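Local coordinates for NIF3-related protein (Bacillus cereus, PDB 2GX8) that is of unknown function but belongs to the NIF3 family, carries a two-zinc site and probably contains a regulatory domain, at residues G31-S36 with K378-H383. Sequence-based numbering, arbitrary orientation.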
ATOM      1  N   GLY C  31     -32.237  22.683 -13.553  1.00 58.90           N
ATOM      2  CA  GLY C  31     -30.804  22.679 -13.271  1.00 56.89           C
ATOM      3  C   GLY C  31     -29.977  21.880 -14.265  1.00 56.60           C
ATOM      4  O   GLY C  31     -28.891  22.329 -14.666  1.00 55.22           O
ATOM      5  N   HIS C  32     -30.511  20.728 -14.694  1.00 56.40           N
ATOM      6  CA  HIS C  32     -29.810  19.815 -15.603  1.00 56.89           C
ATOM      7  C   HIS C  32     -29.419  20.433 -16.923  1.00 57.86           C
ATOM      8  O   HIS C  32     -28.339  20.160 -17.445  1.00 58.98           O
ATOM      9  CB  HIS C  32     -30.634  18.577 -15.908  1.00 56.77           C
ATOM     10  CG  HIS C  32     -30.826  17.664 -14.746  1.00 56.25           C
ATOM     11  ND1 HIS C  32     -29.770  17.127 -14.045  1.00 55.01           N
ATOM     12  CD2 HIS C  32     -31.948  17.119 -14.221  1.00 55.72           C
ATOM     13  CE1 HIS C  32     -30.237  16.333 -13.096  1.00 58.21           C
ATOM     14  NE2 HIS C  32     -31.555  16.301 -13.190  1.00 57.16           N
ATOM     15  N   GLU C  33     -30.323  21.246 -17.456  1.00 57.93           N
ATOM     16  CA  GLU C  33     -30.138  21.931 -18.713  1.00 58.22           C
ATOM     17  C   GLU C  33     -29.026  22.938 -18.581  1.00 57.69           C
ATOM     18  O   GLU C  33     -28.110  22.960 -19.400  1.00 59.22           O
ATOM     19  CB  GLU C  33     -31.422  22.635 -19.093  1.00 57.97           C
ATOM     20  CG  GLU C  33     -32.580  21.663 -19.227  1.00 62.29           C
ATOM     21  CD  GLU C  33     -33.856  22.324 -19.736  1.00 62.48           C
ATOM     22  OE1 GLU C  33     -33.748  23.372 -20.459  1.00 62.21           O
ATOM     23  OE2 GLU C  33     -34.956  21.780 -19.425  1.00 66.00           O
ATOM     24  N   ILE C  34     -29.110  23.775 -17.556  1.00 56.18           N
ATOM     25  CA  ILE C  34     -28.068  24.772 -17.290  1.00 55.58           C
ATOM     26  C   ILE C  34     -26.712  24.108 -17.154  1.00 54.30           C
ATOM     27  O   ILE C  34     -25.763  24.466 -17.834  1.00 54.80           O
ATOM     28  CB  ILE C  34     -28.418  25.576 -16.034  1.00 55.64           C
ATOM     29  CG1 ILE C  34     -29.734  26.314 -16.317  1.00 58.96           C
ATOM     30  CG2 ILE C  34     -27.287  26.533 -15.652  1.00 54.71           C
ATOM     31  CD1 ILE C  34     -30.299  27.051 -15.163  1.00 60.89           C
ATOM     32  N   ILE C  35     -26.645  23.115 -16.282  1.00 53.77           N
ATOM     33  CA  ILE C  35     -25.433  22.348 -16.039  1.00 52.54           C
ATOM     34  C   ILE C  35     -24.926  21.712 -17.322  1.00 52.96           C
ATOM     35  O   ILE C  35     -23.732  21.740 -17.596  1.00 54.44           O
ATOM     36  CB  ILE C  35     -25.681  21.315 -14.911  1.00 51.76           C
ATOM     37  CG1 ILE C  35     -25.806  22.066 -13.591  1.00 51.32           C
ATOM     38  CG2 ILE C  35     -24.601  20.266 -14.835  1.00 49.68           C
ATOM     39  CD1 ILE C  35     -24.687  23.049 -13.364  1.00 51.48           C
ATOM     40  N   SER C  36     -25.842  21.194 -18.132  1.00 53.36           N
ATOM     41  CA  SER C  36     -25.471  20.576 -19.394  1.00 53.14           C
ATOM     42  C   SER C  36     -24.847  21.600 -20.351  1.00 53.09           C
ATOM     43  O   SER C  36     -23.993  21.250 -21.155  1.00 52.89           O
ATOM     44  CB  SER C  36     -26.671  19.897 -20.039  1.00 52.90           C
ATOM     45  OG  SER C  36     -26.238  19.013 -21.038  1.00 51.22           O
ATOM     46  N   LYS C 378     -29.833  30.146 -26.255  1.00 59.28           N
ATOM     47  CA  LYS C 378     -30.867  29.112 -26.236  1.00 58.85           C
ATOM     48  C   LYS C 378     -32.211  29.528 -25.634  1.00 57.65           C
ATOM     49  O   LYS C 378     -32.945  28.692 -25.114  1.00 57.31           O
ATOM     50  CB  LYS C 378     -30.324  27.800 -25.656  1.00 59.52           C
ATOM     51  CG  LYS C 378     -29.347  27.157 -26.619  1.00 62.34           C
ATOM     52  CD  LYS C 378     -28.811  25.820 -26.177  1.00 65.44           C
ATOM     53  CE  LYS C 378     -27.927  25.272 -27.294  1.00 67.99           C
ATOM     54  NZ  LYS C 378     -27.325  23.960 -26.972  1.00 70.36           N
ATOM     55  N   LYS C 379     -32.508  30.825 -25.720  1.00 56.97           N
ATOM     56  CA  LYS C 379     -33.796  31.414 -25.315  1.00 56.82           C
ATOM     57  C   LYS C 379     -34.224  31.191 -23.871  1.00 56.03           C
ATOM     58  O   LYS C 379     -35.377  31.474 -23.530  1.00 55.93           O
ATOM     59  CB  LYS C 379     -34.946  30.907 -26.216  1.00 57.24           C
ATOM     60  CG  LYS C 379     -34.766  30.920 -27.761  1.00 58.80           C
ATOM     61  CD  LYS C 379     -34.733  32.304 -28.444  1.00 60.84           C
ATOM     62  CE  LYS C 379     -33.327  32.932 -28.497  1.00 61.19           C
ATOM     63  NZ  LYS C 379     -33.279  34.178 -29.330  1.00 59.41           N
ATOM     64  N   LEU C 380     -33.312  30.690 -23.037  1.00 54.62           N
ATOM     65  CA  LEU C 380     -33.596  30.366 -21.634  1.00 53.25           C
ATOM     66  C   LEU C 380     -33.752  31.571 -20.739  1.00 53.02           C
ATOM     67  O   LEU C 380     -32.993  32.536 -20.821  1.00 53.50           O
ATOM     68  CB  LEU C 380     -32.532  29.433 -21.057  1.00 52.37           C
ATOM     69  CG  LEU C 380     -32.540  28.041 -21.670  1.00 51.19           C
ATOM     70  CD1 LEU C 380     -31.485  27.175 -21.025  1.00 49.43           C
ATOM     71  CD2 LEU C 380     -33.924  27.420 -21.512  1.00 48.17           C
ATOM     72  N   ASN C 381     -34.738  31.491 -19.865  1.00 52.75           N
ATOM     73  CA  ASN C 381     -35.054  32.580 -18.973  1.00 53.13           C
ATOM     74  C   ASN C 381     -34.329  32.409 -17.634  1.00 53.00           C
ATOM     75  O   ASN C 381     -34.943  32.054 -16.621  1.00 53.06           O
ATOM     76  CB  ASN C 381     -36.573  32.655 -18.798  1.00 53.40           C
ATOM     77  CG  ASN C 381     -37.022  33.898 -18.061  1.00 54.98           C
ATOM     78  OD1 ASN C 381     -36.207  34.662 -17.550  1.00 56.51           O
ATOM     79  ND2 ASN C 381     -38.335  34.111 -18.009  1.00 56.91           N
ATOM     80  N   VAL C 382     -33.014  32.650 -17.659  1.00 52.58           N
ATOM     81  CA  VAL C 382     -32.160  32.554 -16.470  1.00 52.87           C
ATOM     82  C   VAL C 382     -31.231  33.755 -16.399  1.00 52.88           C
ATOM     83  O   VAL C 382     -30.647  34.159 -17.401  1.00 52.82           O
ATOM     84  CB  VAL C 382     -31.200  31.323 -16.462  1.00 52.84           C
ATOM     85  CG1 VAL C 382     -30.768  31.035 -15.036  1.00 51.31           C
ATOM     86  CG2 VAL C 382     -31.837  30.091 -17.005  1.00 52.48           C
ATOM     87  N   HIS C 383     -31.077  34.292 -15.197  1.00 53.73           N
ATOM     88  CA  HIS C 383     -30.179  35.396 -14.938  1.00 54.79           C
ATOM     89  C   HIS C 383     -28.970  34.783 -14.200  1.00 53.92           C
ATOM     90  O   HIS C 383     -29.135  34.155 -13.164  1.00 54.71           O
ATOM     91  CB  HIS C 383     -30.896  36.416 -14.050  1.00 55.50           C
ATOM     92  CG  HIS C 383     -30.219  37.755 -13.963  1.00 60.34           C
ATOM     93  ND1 HIS C 383     -28.868  37.904 -13.709  1.00 62.13           N
ATOM     94  CD2 HIS C 383     -30.728  39.012 -14.022  1.00 64.20           C
ATOM     95  CE1 HIS C 383     -28.567  39.191 -13.655  1.00 62.90           C
ATOM     96  NE2 HIS C 383     -29.679  39.885 -13.831  1.00 66.53           N
TER
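Ile34, on the first helix of the chain (31-38), faces Val382 in the link that leads from helix 362-377 into strand 383-386, and their CA atoms are the closest CA pair across the two segments, 8.8 Å apart. Residues 31-36 form regular helix, with Ile35 N bonded to Gly31 O. In 378-383 the chain first leaves its helix through a Schellman motif, with Lys379 at the C-prime position in a left-handed conformation, and then makes an inverse gamma turn centred on Asn381, closed by a weak Val382 N to Leu380 O bond, before extending into the strand. This path points the side chains of Leu380 and Val382, two residues apart, toward helix 31-38.

The main apolar contact is tip to tip. Ile34 CG1 lies anti to the carbonyl carbon (chi1 -62°), and the chain stays extended to CD1 (chi2 175°), which carries the methyl out from the helix to meet both branches of Val382. CD1 lies 3.9 Å from Val382 CG2 and 4.0 Å from Val382 CG1, touching the fork of the valine almost evenly. Val67 of strand 66-70 packs against both side chains, while Pro29 adds to the valine and Val64 to the isoleucine.

One residue back along the helix, Glu33 crosses Leu380 at a slant, with Glu33 OE1 4.2 Å from Leu380 CD2, a loose van der Waals approach. The carboxylate finds its polar partner in Lys27, which forms a salt bridge with OE1; Lys27 also shares a backbone hydrogen bond with Asn381, so this residue, just ahead of the helix, is bonded to both sides.

Between the segments themselves, dispersion and exclusion of water therefore do the joining: buried methyl groups pack helix 31-38 against the lead-in to strand 383-386 and the neighbouring strand 66-70, whereas the Glu33-Leu380 pair is partly exposed.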